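Local coordinates for alpha-L-arabinofuranosidase B (Aspergillus kawachii, PDB 6SXT), which hydrolyses terminal non-reducing alpha-L-arabinofuranosyl residues from arabinoxylan, L-arabinan and related plant polysaccharides, here with a cyclopentyl azanium ligand from an aziridine inhibitor in its active site, at residues Pro90-Pro96 against Asp281-Gly285; Cys161-Ala167 against Met179-Leu184; Gly121-Gly127 against Asn284-Phe290. The contacts are given in a common frame with arbitrary orientation. Numbering follows the deposited sequence.

Contact 1: residues Pro90-Pro96 against Asp281-Gly285. With LXE ([(1~{S},2~{S},3~{S},4~{S})-2-(hydroxymethyl)-3,4-bis(oxidanyl)cyclopentyl]azanium), chain G.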
ATOM      1  N   PRO A  90       3.349  -6.199 -17.366  1.00 20.97           N
ATOM      2  CA  PRO A  90       2.603  -7.438 -17.474  1.00 21.31           C
ATOM      3  C   PRO A  90       3.538  -8.648 -17.503  1.00 20.05           C
ATOM      4  O   PRO A  90       4.680  -8.568 -17.985  1.00 22.11           O
ATOM      5  CB  PRO A  90       1.874  -7.229 -18.833  1.00 20.18           C
ATOM      6  CG  PRO A  90       2.760  -6.350 -19.594  1.00 21.92           C
ATOM      7  CD  PRO A  90       3.280  -5.352 -18.560  1.00 21.92           C
ATOM      8  N   GLY A  91       3.044  -9.770 -17.020  1.00 21.00           N
ATOM      9  CA  GLY A  91       3.793 -11.027 -17.040  1.00 20.94           C
ATOM     10  C   GLY A  91       2.862 -12.198 -17.307  1.00 23.62           C
ATOM     11  O   GLY A  91       1.965 -12.078 -18.186  1.00 24.70           O
ATOM     12  N   GLY A  92       2.970 -13.252 -16.512  1.00 22.88           N
ATOM     13  CA  GLY A  92       2.013 -14.367 -16.551  1.00 24.70           C
ATOM     14  C   GLY A  92       0.600 -13.877 -16.405  1.00 25.67           C
ATOM     15  O   GLY A  92      -0.308 -14.374 -17.098  1.00 26.61           O
ATOM     16  N   PHE A  93       0.381 -12.861 -15.548  1.00 21.20           N
ATOM     17  CA  PHE A  93      -0.880 -12.145 -15.388  1.00 21.19           C
ATOM     18  C   PHE A  93      -0.707 -10.721 -15.862  1.00 22.88           C
ATOM     19  O   PHE A  93       0.387 -10.099 -15.721  1.00 22.59           O
ATOM     20  CB  PHE A  93      -1.343 -12.185 -13.933  1.00 22.56           C
ATOM     21  CG  PHE A  93      -1.662 -13.562 -13.432  1.00 23.30           C
ATOM     22  CD1 PHE A  93      -2.939 -14.079 -13.598  1.00 30.30           C
ATOM     23  CD2 PHE A  93      -0.700 -14.333 -12.819  1.00 22.92           C
ATOM     24  CE1 PHE A  93      -3.245 -15.335 -13.103  1.00 30.80           C
ATOM     25  CE2 PHE A  93      -0.985 -15.615 -12.362  1.00 26.71           C
ATOM     26  CZ  PHE A  93      -2.264 -16.111 -12.520  1.00 31.32           C
ATOM     27  N   ASP A  94      -1.779 -10.207 -16.432  1.00 23.25           N
ATOM     28  CA  ASP A  94      -1.852  -8.774 -16.756  1.00 23.18           C
ATOM     29  C   ASP A  94      -2.245  -7.996 -15.496  1.00 20.87           C
ATOM     30  O   ASP A  94      -3.072  -8.451 -14.700  1.00 20.92           O
ATOM     31  CB  ASP A  94      -2.901  -8.481 -17.818  1.00 24.20           C
ATOM     32  CG  ASP A  94      -2.414  -8.855 -19.211  1.00 31.53           C
ATOM     33  OD1 ASP A  94      -1.199  -8.829 -19.446  1.00 30.31           O
ATOM     34  OD2 ASP A  94      -3.280  -9.148 -20.051  1.00 37.84           O
ATOM     35  N   GLY A  95      -1.676  -6.824 -15.382  1.00 21.10           N
ATOM     36  CA  GLY A  95      -2.179  -5.822 -14.443  1.00 20.80           C
ATOM     37  C   GLY A  95      -3.329  -5.046 -15.071  1.00 22.25           C
ATOM     38  O   GLY A  95      -3.670  -5.210 -16.262  1.00 22.58           O
ATOM     39  N   PRO A  96      -3.958  -4.145 -14.300  1.00 20.66           N
ATOM     40  CA  PRO A  96      -5.144  -3.425 -14.748  1.00 20.98           C
ATOM     41  C   PRO A  96      -4.904  -2.091 -15.431  1.00 21.59           C
ATOM     42  O   PRO A  96      -5.864  -1.402 -15.788  1.00 20.86           O
ATOM     43  CB  PRO A  96      -5.887  -3.178 -13.421  1.00 22.93           C
ATOM     44  CG  PRO A  96      -4.761  -2.974 -12.423  1.00 21.53           C
ATOM     45  CD  PRO A  96      -3.697  -3.961 -12.861  1.00 20.18           C
ATOM     46  N   ASP A 281       5.153 -13.908 -11.098  1.00 19.88           N
ATOM     47  CA  ASP A 281       4.426 -14.033 -12.395  1.00 21.47           C
ATOM     48  C   ASP A 281       3.492 -12.856 -12.633  1.00 19.88           C
ATOM     49  O   ASP A 281       2.592 -12.859 -13.510  1.00 20.33           O
ATOM     50  CB  ASP A 281       3.665 -15.359 -12.440  1.00 20.79           C
ATOM     51  CG  ASP A 281       2.686 -15.536 -11.310  1.00 24.70           C
ATOM     52  OD1 ASP A 281       2.495 -14.578 -10.497  1.00 21.80           O
ATOM     53  OD2 ASP A 281       2.137 -16.656 -11.199  1.00 26.38           O
ATOM     54  N   ASN A 282       3.655 -11.766 -11.863  1.00 17.82           N
ATOM     55  CA  ASN A 282       2.777 -10.584 -11.872  1.00 18.63           C
ATOM     56  C   ASN A 282       1.395 -10.881 -11.282  1.00 18.19           C
ATOM     57  O   ASN A 282       0.495 -10.117 -11.544  1.00 19.99           O
ATOM     58  CB  ASN A 282       2.694  -9.857 -13.235  1.00 19.53           C
ATOM     59  CG  ASN A 282       2.124  -8.469 -13.074  1.00 21.78           C
ATOM     60  OD1 ASN A 282       1.181  -8.025 -13.812  1.00 21.88           O
ATOM     61  ND2 ASN A 282       2.669  -7.780 -12.074  1.00 16.39           N
ATOM     62  N   SER A 283       1.231 -11.915 -10.477  1.00 19.65           N
ATOM     63  CA  SER A 283       0.005 -12.068  -9.682  1.00 20.04           C
ATOM     64  C   SER A 283      -0.210 -10.738  -8.965  1.00 20.77           C
ATOM     65  O   SER A 283       0.714 -10.333  -8.243  1.00 20.43           O
ATOM     66  CB  SER A 283       0.069 -13.197  -8.702  1.00 22.68           C
ATOM     67  OG  SER A 283       0.123 -14.485  -9.355  1.00 24.16           O
ATOM     68  N   ASN A 284      -1.346 -10.101  -9.139  1.00 19.17           N
ATOM     69  CA  ASN A 284      -1.547  -8.702  -8.676  1.00 18.01           C
ATOM     70  C   ASN A 284      -2.847  -8.526  -7.895  1.00 18.03           C
ATOM     71  O   ASN A 284      -3.468  -7.486  -8.038  1.00 20.27           O
ATOM     72  CB  ASN A 284      -1.327  -7.706  -9.805  1.00 19.17           C
ATOM     73  CG  ASN A 284      -2.259  -7.758 -11.020  1.00 22.25           C
ATOM     74  OD1 ASN A 284      -3.243  -6.979 -11.115  1.00 26.13           O
ATOM     75  ND2 ASN A 284      -1.899  -8.573 -11.981  1.00 22.83           N
ATOM     76  N   GLY A 285      -3.248  -9.513  -7.116  1.00 17.77           N
ATOM     77  CA  GLY A 285      -4.475  -9.410  -6.316  1.00 18.11           C
ATOM     78  C   GLY A 285      -4.259  -8.897  -4.899  1.00 17.29           C
ATOM     79  O   GLY A 285      -5.247  -8.589  -4.231  1.00 18.63           O
TER
HETATM   80  C1' LXE G 507       4.318 -18.137  -8.836  1.00 20.18           C
HETATM   81  C2' LXE G 507       4.348 -16.649  -8.484  1.00 24.70           C
HETATM   82  O2' LXE G 507       5.440 -16.012  -9.041  1.00 26.03           O
HETATM   83  C3' LXE G 507       4.390 -16.720  -7.020  1.00 22.96           C
HETATM   84  O3' LXE G 507       4.191 -15.353  -6.465  1.00 24.15           O
HETATM   85  C4' LXE G 507       3.186 -17.593  -6.736  1.00 23.56           C
HETATM   86  C5' LXE G 507       3.265 -18.294  -5.393  1.00 21.17           C
HETATM   87  O5' LXE G 507       4.453 -19.024  -5.180  1.00 22.55           O
HETATM   88  C6' LXE G 507       3.185 -18.601  -7.954  1.00 24.41           C
HETATM   89  N1' LXE G 507       1.854 -18.441  -8.607  1.00 29.34           N
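Two loops of the catalytic domain meet here at the active site: 90-96, which follows strand 86-87, lies along 281-285, the loop that leads from strand 273-276 to strand 288-296 and carries the proton donor, Asp281. An Asx turn shapes the start of that catalytic loop, for Asp281 OD1 accepts from Ser283 N at 2.9 Å and also from Ser283 OG at 2.6 Å. With OD1 thus engaged inside its own loop, the other carboxylate oxygen faces the ligand: LXE N1' donates to Asp281 OD2 at 3.2 Å, and Asp281 N gives a weak hydrogen bond to LXE O2' at 3.0 Å. The nucleophile Glu205 also binds LXE, so both catalytic carboxylates hold the same group. Loop 90-96 meets the backbone of the proton donor through Phe93 N, which donates to Asp281 O at 3.0 Å. A beta carbon on Gly92 would be tight against Asp281 O, and one on Gly91 against Asn282 CB. Farther along, Asn284 ND2 bridges the loops, donating to Asp94 O at 3.0 Å and to Asn282 O at 2.9 Å, while Pro96 CD packs 3.5 Å from Asn284 OD1. Phe93, exposed, sits beside the Asx turn: its CE2 lies 3.4 Å from Ser283 OG and 3.5 Å from Asp281 OD2, which approaches the ring at its edge.

Contact 2: residues Cys161-Ala167 against Met179-Leu184. With LXE ([(1~{S},2~{S},3~{S},4~{S})-2-(hydroxymethyl)-3,4-bis(oxidanyl)cyclopentyl]azanium), chain G.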
ATOM      1  N   CYS A 161      -0.054 -11.746  -4.723  1.00 18.17           N
ATOM      2  CA  CYS A 161       0.795 -12.052  -3.587  1.00 18.58           C
ATOM      3  C   CYS A 161       1.489 -10.753  -3.168  1.00 17.84           C
ATOM      4  O   CYS A 161       1.978 -10.047  -4.058  1.00 18.59           O
ATOM      5  CB  CYS A 161       1.933 -13.030  -3.851  1.00 18.37           C
ATOM      6  SG  CYS A 161       1.469 -14.798  -3.823  1.00 22.27           S
ATOM      7  N   PHE A 162       1.484 -10.410  -1.882  1.00 16.83           N
ATOM      8  CA  PHE A 162       2.139  -9.142  -1.456  1.00 16.05           C
ATOM      9  C   PHE A 162       3.578  -9.490  -1.095  1.00 15.50           C
ATOM     10  O   PHE A 162       3.863  -9.888   0.057  1.00 15.74           O
ATOM     11  CB  PHE A 162       1.402  -8.486  -0.284  1.00 15.47           C
ATOM     12  CG  PHE A 162       2.024  -7.157   0.037  1.00 16.09           C
ATOM     13  CD1 PHE A 162       1.820  -6.107  -0.824  1.00 15.65           C
ATOM     14  CD2 PHE A 162       2.895  -6.991   1.110  1.00 18.22           C
ATOM     15  CE1 PHE A 162       2.412  -4.874  -0.622  1.00 16.75           C
ATOM     16  CE2 PHE A 162       3.515  -5.758   1.309  1.00 19.15           C
ATOM     17  CZ  PHE A 162       3.263  -4.719   0.451  1.00 17.27           C
ATOM     18  N   ASP A 163       4.464  -9.391  -2.063  1.00 15.00           N
ATOM     19  CA  ASP A 163       5.859  -9.834  -1.948  1.00 15.24           C
ATOM     20  C   ASP A 163       6.847  -8.663  -2.004  1.00 15.74           C
ATOM     21  O   ASP A 163       6.587  -7.646  -2.633  1.00 17.37           O
ATOM     22  CB  ASP A 163       6.303 -10.838  -2.995  1.00 16.96           C
ATOM     23  CG  ASP A 163       5.678 -12.202  -2.931  1.00 18.93           C
ATOM     24  OD1 ASP A 163       4.858 -12.466  -2.044  1.00 17.51           O
ATOM     25  OD2 ASP A 163       6.014 -13.017  -3.887  1.00 18.86           O
ATOM     26  N   TYR A 164       8.007  -8.873  -1.409  1.00 15.30           N
ATOM     27  CA  TYR A 164       9.180  -8.011  -1.627  1.00 14.52           C
ATOM     28  C   TYR A 164      10.386  -8.923  -1.679  1.00 14.79           C
ATOM     29  O   TYR A 164      10.663  -9.664  -0.705  1.00 15.22           O
ATOM     30  CB  TYR A 164       9.372  -6.971  -0.519  1.00 13.85           C
ATOM     31  CG  TYR A 164      10.628  -6.157  -0.663  1.00 13.41           C
ATOM     32  CD1 TYR A 164      10.794  -5.300  -1.738  1.00 14.31           C
ATOM     33  CD2 TYR A 164      11.698  -6.262   0.221  1.00 14.21           C
ATOM     34  CE1 TYR A 164      11.938  -4.541  -1.907  1.00 14.11           C
ATOM     35  CE2 TYR A 164      12.845  -5.499   0.090  1.00 15.36           C
ATOM     36  CZ  TYR A 164      12.982  -4.626  -0.983  1.00 15.01           C
ATOM     37  OH  TYR A 164      14.141  -3.906  -1.107  1.00 15.18           O
ATOM     38  N   GLY A 165      11.113  -8.899  -2.802  1.00 14.17           N
ATOM     39  CA  GLY A 165      12.372  -9.630  -2.902  1.00 15.35           C
ATOM     40  C   GLY A 165      12.667 -10.186  -4.276  1.00 15.78           C
ATOM     41  O   GLY A 165      12.331  -9.577  -5.283  1.00 15.78           O
ATOM     42  N   ASN A 166      13.337 -11.335  -4.305  1.00 16.60           N
ATOM     43  CA  ASN A 166      14.035 -11.867  -5.494  1.00 15.87           C
ATOM     44  C   ASN A 166      13.038 -12.636  -6.362  1.00 17.04           C
ATOM     45  O   ASN A 166      12.288 -13.489  -5.825  1.00 16.63           O
ATOM     46  CB  ASN A 166      15.167 -12.779  -5.031  1.00 16.78           C
ATOM     47  CG  ASN A 166      16.275 -13.004  -6.041  1.00 16.70           C
ATOM     48  OD1 ASN A 166      15.973 -13.310  -7.204  1.00 16.98           O
ATOM     49  ND2 ASN A 166      17.520 -12.817  -5.638  1.00 17.44           N
ATOM     50  N   ALA A 167      13.014 -12.345  -7.661  1.00 16.41           N
ATOM     51  CA  ALA A 167      12.040 -12.963  -8.556  1.00 16.66           C
ATOM     52  C   ALA A 167      12.593 -13.178  -9.964  1.00 17.59           C
ATOM     53  O   ALA A 167      13.761 -12.959 -10.192  1.00 18.78           O
ATOM     54  CB  ALA A 167      10.767 -12.200  -8.547  1.00 19.88           C
ATOM     55  N   MET A 179      12.237 -18.004  -7.127  1.00 20.95           N
ATOM     56  CA  MET A 179      11.870 -16.812  -6.322  1.00 20.48           C
ATOM     57  C   MET A 179      12.412 -17.018  -4.919  1.00 18.49           C
ATOM     58  O   MET A 179      12.537 -18.152  -4.421  1.00 18.12           O
ATOM     59  CB  MET A 179      10.353 -16.653  -6.209  1.00 20.46           C
ATOM     60  CG  MET A 179       9.769 -15.950  -7.396  1.00 30.04           C
ATOM     61  SD  MET A 179       7.986 -15.839  -7.307  1.00 32.25           S
ATOM     62  CE  MET A 179       7.911 -14.601  -6.007  1.00 31.64           C
ATOM     63  N   GLU A 180      12.700 -15.913  -4.253  1.00 16.79           N
ATOM     64  CA  GLU A 180      12.873 -15.910  -2.789  1.00 15.51           C
ATOM     65  C   GLU A 180      12.508 -14.505  -2.296  1.00 16.54           C
ATOM     66  O   GLU A 180      13.344 -13.560  -2.457  1.00 15.95           O
ATOM     67  CB  GLU A 180      14.303 -16.225  -2.452  1.00 17.10           C
ATOM     68  CG  GLU A 180      14.552 -16.378  -0.952  1.00 16.98           C
ATOM     69  CD  GLU A 180      15.948 -16.879  -0.666  1.00 18.81           C
ATOM     70  OE1 GLU A 180      16.927 -16.157  -0.901  1.00 19.45           O
ATOM     71  OE2 GLU A 180      16.038 -18.068  -0.203  1.00 20.92           O
ATOM     72  N   ALA A 181      11.298 -14.384  -1.796  1.00 15.52           N
ATOM     73  CA  ALA A 181      10.759 -13.069  -1.417  1.00 14.83           C
ATOM     74  C   ALA A 181       9.925 -13.187  -0.150  1.00 15.89           C
ATOM     75  O   ALA A 181       9.292 -14.202   0.146  1.00 16.16           O
ATOM     76  CB  ALA A 181       9.956 -12.527  -2.568  1.00 14.93           C
ATOM     77  N   ILE A 182       9.973 -12.114   0.633  1.00 15.35           N
ATOM     78  CA  ILE A 182       9.025 -11.878   1.741  1.00 14.74           C
ATOM     79  C   ILE A 182       7.609 -11.860   1.210  1.00 15.27           C
ATOM     80  O   ILE A 182       7.342 -11.135   0.249  1.00 16.06           O
ATOM     81  CB  ILE A 182       9.363 -10.575   2.467  1.00 14.82           C
ATOM     82  CG1 ILE A 182      10.749 -10.611   3.082  1.00 15.78           C
ATOM     83  CG2 ILE A 182       8.277 -10.261   3.488  1.00 16.77           C
ATOM     84  CD1 ILE A 182      11.262  -9.214   3.453  1.00 16.64           C
ATOM     85  N   TYR A 183       6.720 -12.543   1.894  1.00 15.40           N
ATOM     86  CA  TYR A 183       5.277 -12.441   1.684  1.00 14.74           C
ATOM     87  C   TYR A 183       4.618 -12.020   3.008  1.00 15.14           C
ATOM     88  O   TYR A 183       5.001 -12.528   4.067  1.00 16.03           O
ATOM     89  CB  TYR A 183       4.698 -13.804   1.249  1.00 15.55           C
ATOM     90  CG  TYR A 183       3.195 -13.829   1.305  1.00 15.89           C
ATOM     91  CD1 TYR A 183       2.430 -13.424   0.219  1.00 16.58           C
ATOM     92  CD2 TYR A 183       2.504 -14.238   2.435  1.00 17.03           C
ATOM     93  CE1 TYR A 183       1.053 -13.356   0.275  1.00 16.52           C
ATOM     94  CE2 TYR A 183       1.127 -14.183   2.502  1.00 16.97           C
ATOM     95  CZ  TYR A 183       0.384 -13.754   1.425  1.00 17.09           C
ATOM     96  OH  TYR A 183      -0.985 -13.635   1.496  1.00 19.54           O
ATOM     97  N   LEU A 184       3.629 -11.156   2.939  1.00 15.33           N
ATOM     98  CA  LEU A 184       2.777 -10.830   4.110  1.00 15.78           C
ATOM     99  C   LEU A 184       1.319 -10.831   3.691  1.00 16.53           C
ATOM    100  O   LEU A 184       0.944 -10.064   2.813  1.00 17.46           O
ATOM    101  CB  LEU A 184       3.152  -9.490   4.743  1.00 16.07           C
ATOM    102  CG  LEU A 184       2.318  -9.119   5.962  1.00 17.21           C
ATOM    103  CD1 LEU A 184       2.461 -10.088   7.112  1.00 20.64           C
ATOM    104  CD2 LEU A 184       2.675  -7.713   6.419  1.00 19.12           C
TER
HETATM  105  C1' LXE G 507       4.318 -18.137  -8.836  1.00 20.18           C
HETATM  106  C2' LXE G 507       4.348 -16.649  -8.484  1.00 24.70           C
HETATM  107  O2' LXE G 507       5.440 -16.012  -9.041  1.00 26.03           O
HETATM  108  C3' LXE G 507       4.390 -16.720  -7.020  1.00 22.96           C
HETATM  109  O3' LXE G 507       4.191 -15.353  -6.465  1.00 24.15           O
HETATM  110  C4' LXE G 507       3.186 -17.593  -6.736  1.00 23.56           C
HETATM  111  C5' LXE G 507       3.265 -18.294  -5.393  1.00 21.17           C
HETATM  112  O5' LXE G 507       4.453 -19.024  -5.180  1.00 22.55           O
HETATM  113  C6' LXE G 507       3.185 -18.601  -7.954  1.00 24.41           C
HETATM  114  N1' LXE G 507       1.854 -18.441  -8.607  1.00 29.34           N
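Five backbone hydrogen bonds pair 161-167 with 179-184 as an antiparallel beta ladder beside the ligand pocket. Tyr164 and Ile182 exchange two, N to O at 2.9 Å each way; Asn166 and Glu180 do the same, also at 2.9 Å; and Leu184 N donates to Phe162 O at 3.2 Å. Between these pairs, Asp163 CA touches Ile182 O at 3.0 Å in a CA-H...O contact. The chain turns a corner at Gly165, so that 163-164 and 166-167 belong to different sheets; the backbone angles of Gly165 (146°/-147°) would jam a beta carbon against the preceding carbonyl, and Ala181 would block it as well. Tyr164, Ile182, Asn166 and Glu180 share one face, where Ile182 CD1 meets the edge of the Tyr164 ring, Tyr164 OH is hydrogen-bonded to His19, Asn166 to Ala139, and Glu180 forms a salt bridge with Arg259. Cys161, which follows a cis peptide and is disulfide-linked to its neighbour Cys160, sets its CB 4.1 Å from Tyr183 CD1. Asp163 OD2 lies 3.3 Å from Met179 CE and close to the substrate-binding Asp203. Together Cys161, Asp163 and Met179 line the pocket, with Met179 SD 3.1 Å from LXE O2' and Cys161 SG 3.8 Å from LXE O3'.

Contact 3: residues Gly121-Gly127 against Asn284-Phe290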
ATOM      1  N   GLY A 121       4.705   6.291   3.292  1.00 14.48           N
ATOM      2  CA  GLY A 121       4.980   4.959   2.776  1.00 13.90           C
ATOM      3  C   GLY A 121       4.266   4.684   1.474  1.00 14.57           C
ATOM      4  O   GLY A 121       3.612   5.552   0.921  1.00 14.91           O
ATOM      5  N   VAL A 122       4.381   3.443   1.040  1.00 14.27           N
ATOM      6  CA  VAL A 122       3.839   3.002  -0.265  1.00 14.42           C
ATOM      7  C   VAL A 122       2.631   2.107   0.004  1.00 14.52           C
ATOM      8  O   VAL A 122       2.814   0.943   0.315  1.00 14.76           O
ATOM      9  CB  VAL A 122       4.901   2.300  -1.105  1.00 14.37           C
ATOM     10  CG1 VAL A 122       4.368   1.971  -2.489  1.00 14.94           C
ATOM     11  CG2 VAL A 122       6.156   3.139  -1.188  1.00 14.80           C
ATOM     12  N   PHE A 123       1.443   2.676  -0.098  1.00 14.88           N
ATOM     13  CA  PHE A 123       0.187   1.951   0.166  1.00 14.73           C
ATOM     14  C   PHE A 123      -0.263   1.325  -1.154  1.00 15.53           C
ATOM     15  O   PHE A 123      -0.572   2.060  -2.114  1.00 16.22           O
ATOM     16  CB  PHE A 123      -0.862   2.909   0.684  1.00 15.36           C
ATOM     17  CG  PHE A 123      -2.111   2.271   1.217  1.00 15.45           C
ATOM     18  CD1 PHE A 123      -3.136   1.873   0.358  1.00 16.97           C
ATOM     19  CD2 PHE A 123      -2.289   2.131   2.582  1.00 15.29           C
ATOM     20  CE1 PHE A 123      -4.302   1.309   0.869  1.00 15.29           C
ATOM     21  CE2 PHE A 123      -3.462   1.590   3.090  1.00 14.85           C
ATOM     22  CZ  PHE A 123      -4.489   1.223   2.235  1.00 15.91           C
ATOM     23  N   MET A 124      -0.295   0.019  -1.195  1.00 15.55           N
ATOM     24  CA  MET A 124      -0.522  -0.697  -2.463  1.00 15.41           C
ATOM     25  C   MET A 124      -1.866  -1.425  -2.386  1.00 16.73           C
ATOM     26  O   MET A 124      -2.051  -2.288  -1.535  1.00 17.09           O
ATOM     27  CB  MET A 124       0.598  -1.682  -2.726  1.00 16.58           C
ATOM     28  CG  MET A 124       1.971  -0.940  -2.748  1.00 17.55           C
ATOM     29  SD  MET A 124       3.398  -1.967  -3.080  1.00 17.96           S
ATOM     30  CE  MET A 124       3.140  -2.236  -4.818  1.00 21.35           C
ATOM     31  N   SER A 125      -2.796  -0.983  -3.245  1.00 16.41           N
ATOM     32  CA  SER A 125      -4.112  -1.592  -3.457  1.00 16.81           C
ATOM     33  C   SER A 125      -3.964  -2.739  -4.443  1.00 16.77           C
ATOM     34  O   SER A 125      -3.010  -2.805  -5.245  1.00 16.73           O
ATOM     35  CB  SER A 125      -5.065  -0.501  -3.882  1.00 17.28           C
ATOM     36  OG  SER A 125      -4.534   0.257  -4.967  1.00 18.15           O
ATOM     37  N   PRO A 126      -4.951  -3.661  -4.497  1.00 16.50           N
ATOM     38  CA  PRO A 126      -4.889  -4.743  -5.472  1.00 16.60           C
ATOM     39  C   PRO A 126      -4.733  -4.176  -6.886  1.00 17.08           C
ATOM     40  O   PRO A 126      -5.507  -3.264  -7.313  1.00 17.53           O
ATOM     41  CB  PRO A 126      -6.266  -5.438  -5.289  1.00 17.46           C
ATOM     42  CG  PRO A 126      -6.538  -5.197  -3.831  1.00 17.82           C
ATOM     43  CD  PRO A 126      -6.149  -3.747  -3.631  1.00 16.46           C
ATOM     44  N   GLY A 127      -3.736  -4.703  -7.587  1.00 17.61           N
ATOM     45  CA  GLY A 127      -3.420  -4.245  -8.940  1.00 18.45           C
ATOM     46  C   GLY A 127      -2.198  -3.349  -8.996  1.00 18.38           C
ATOM     47  O   GLY A 127      -1.719  -3.050 -10.093  1.00 17.58           O
ATOM     48  N   ASN A 284      -1.346 -10.101  -9.139  1.00 19.17           N
ATOM     49  CA  ASN A 284      -1.547  -8.702  -8.676  1.00 18.01           C
ATOM     50  C   ASN A 284      -2.847  -8.526  -7.895  1.00 18.03           C
ATOM     51  O   ASN A 284      -3.468  -7.486  -8.038  1.00 20.27           O
ATOM     52  CB  ASN A 284      -1.327  -7.706  -9.805  1.00 19.17           C
ATOM     53  CG  ASN A 284      -2.259  -7.758 -11.020  1.00 22.25           C
ATOM     54  OD1 ASN A 284      -3.243  -6.979 -11.115  1.00 26.13           O
ATOM     55  ND2 ASN A 284      -1.899  -8.573 -11.981  1.00 22.83           N
ATOM     56  N   GLY A 285      -3.248  -9.513  -7.116  1.00 17.77           N
ATOM     57  CA  GLY A 285      -4.475  -9.410  -6.316  1.00 18.11           C
ATOM     58  C   GLY A 285      -4.259  -8.897  -4.899  1.00 17.29           C
ATOM     59  O   GLY A 285      -5.247  -8.589  -4.231  1.00 18.63           O
ATOM     60  N   ALA A 286      -2.997  -8.815  -4.461  1.00 17.02           N
ATOM     61  CA  ALA A 286      -2.691  -8.549  -3.041  1.00 17.59           C
ATOM     62  C   ALA A 286      -2.701  -7.052  -2.744  1.00 17.20           C
ATOM     63  O   ALA A 286      -2.616  -6.188  -3.638  1.00 17.90           O
ATOM     64  CB  ALA A 286      -1.376  -9.176  -2.654  1.00 16.86           C
ATOM     65  N   GLN A 287      -2.757  -6.764  -1.457  1.00 16.05           N
ATOM     66  CA  GLN A 287      -2.591  -5.402  -0.958  1.00 15.82           C
ATOM     67  C   GLN A 287      -1.626  -5.431   0.218  1.00 16.17           C
ATOM     68  O   GLN A 287      -1.497  -6.443   0.900  1.00 15.65           O
ATOM     69  CB  GLN A 287      -3.941  -4.762  -0.603  1.00 16.06           C
ATOM     70  CG  GLN A 287      -4.637  -5.435   0.558  1.00 16.02           C
ATOM     71  CD  GLN A 287      -6.064  -4.973   0.764  1.00 16.10           C
ATOM     72  OE1 GLN A 287      -6.640  -4.341  -0.140  1.00 17.84           O
ATOM     73  NE2 GLN A 287      -6.639  -5.236   1.946  1.00 17.64           N
ATOM     74  N   GLY A 288      -1.034  -4.261   0.508  1.00 16.05           N
ATOM     75  CA  GLY A 288      -0.075  -4.119   1.616  1.00 15.83           C
ATOM     76  C   GLY A 288       0.584  -2.775   1.552  1.00 14.71           C
ATOM     77  O   GLY A 288       0.339  -2.018   0.628  1.00 14.49           O
ATOM     78  N   THR A 289       1.361  -2.473   2.574  1.00 15.02           N
ATOM     79  CA  THR A 289       2.069  -1.210   2.635  1.00 13.20           C
ATOM     80  C   THR A 289       3.536  -1.467   2.936  1.00 14.10           C
ATOM     81  O   THR A 289       3.836  -2.177   3.911  1.00 14.55           O
ATOM     82  CB  THR A 289       1.526  -0.288   3.735  1.00 15.29           C
ATOM     83  OG1 THR A 289       0.156   0.002   3.460  1.00 15.71           O
ATOM     84  CG2 THR A 289       2.279   1.019   3.825  1.00 15.08           C
ATOM     85  N   PHE A 290       4.389  -0.836   2.160  1.00 14.33           N
ATOM     86  CA  PHE A 290       5.856  -0.924   2.286  1.00 13.94           C
ATOM     87  C   PHE A 290       6.407   0.420   2.723  1.00 14.83           C
ATOM     88  O   PHE A 290       6.084   1.461   2.106  1.00 14.42           O
ATOM     89  CB  PHE A 290       6.454  -1.322   0.940  1.00 14.56           C
ATOM     90  CG  PHE A 290       7.954  -1.377   0.853  1.00 14.17           C
ATOM     91  CD1 PHE A 290       8.630  -2.559   1.046  1.00 15.33           C
ATOM     92  CD2 PHE A 290       8.682  -0.253   0.488  1.00 15.06           C
ATOM     93  CE1 PHE A 290      10.003  -2.662   0.886  1.00 14.82           C
ATOM     94  CE2 PHE A 290      10.070  -0.334   0.350  1.00 16.25           C
ATOM     95  CZ  PHE A 290      10.729  -1.547   0.540  1.00 14.36           C
TER
HETATM   96  O   HOH W   1      -1.305  -5.773  -6.308  1.00 19.81           O
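Strands 117-124 and 288-296 are antiparallel neighbours in the large sheet of the concanavalin-like catalytic domain, and this contact holds their paired ends and the loops beyond. Backbone groups satisfy one another in two reciprocal pairs. Val122 N donates to Phe290 O at 2.8 Å and Phe290 N to Val122 O at 3.0 Å; Met124 N reaches Gly288 O at 2.8 Å and Gly288 N reaches Met124 O at 3.0 Å. Thr289 CA adds a CA-H...O contact to Val122 O at 3.3 Å. Past Met124 the ladder gives way to looser pairing: Gly127 N makes a weak hydrogen bond to Asn284 O at 2.8 Å and also donates to water 1 at 2.9 Å, which lies 3.0 Å from Ala286 O, placed to donate to it. Pro126 has no amide proton to offer, but its CA lies 3.3 Å from Ala286 O. Side-chain polar groups look elsewhere: Thr289 OG1 is hydrogen-bonded to His155, and Gln287 NE2 to Tyr156 and Glu418. The chemistry implies a strand pairing held mainly by backbone bonds, with a water spanning the gap where the strands part, while Gln287 links this edge to the arabinose-binding domain through Glu418.

Overall arrangement
All three contacts belong to the catalytic domain, their centres 13 to 14 Å apart. The centre of contact 3 lies about 4 Å from the centre of the chain, those of contacts 1 and 2 about 17 and 15 Å out, where both touch LXE. Along the sequence the order is 90-96, 121-127, 161-167, 179-184 and 281-290, so the antiparallel pairing of contact 2, its segments separated by 11 residues, falls within the long spans closed by the other two. Contacts 1 and 3 share Asn284 and Gly285, making the proton-donor loop continuous with a strand of the large sheet. Ala286 CB packs 3.2 Å from Phe162 N, so the pocket-lining segment 161-167 packs directly against the lead-in to strand 288-296.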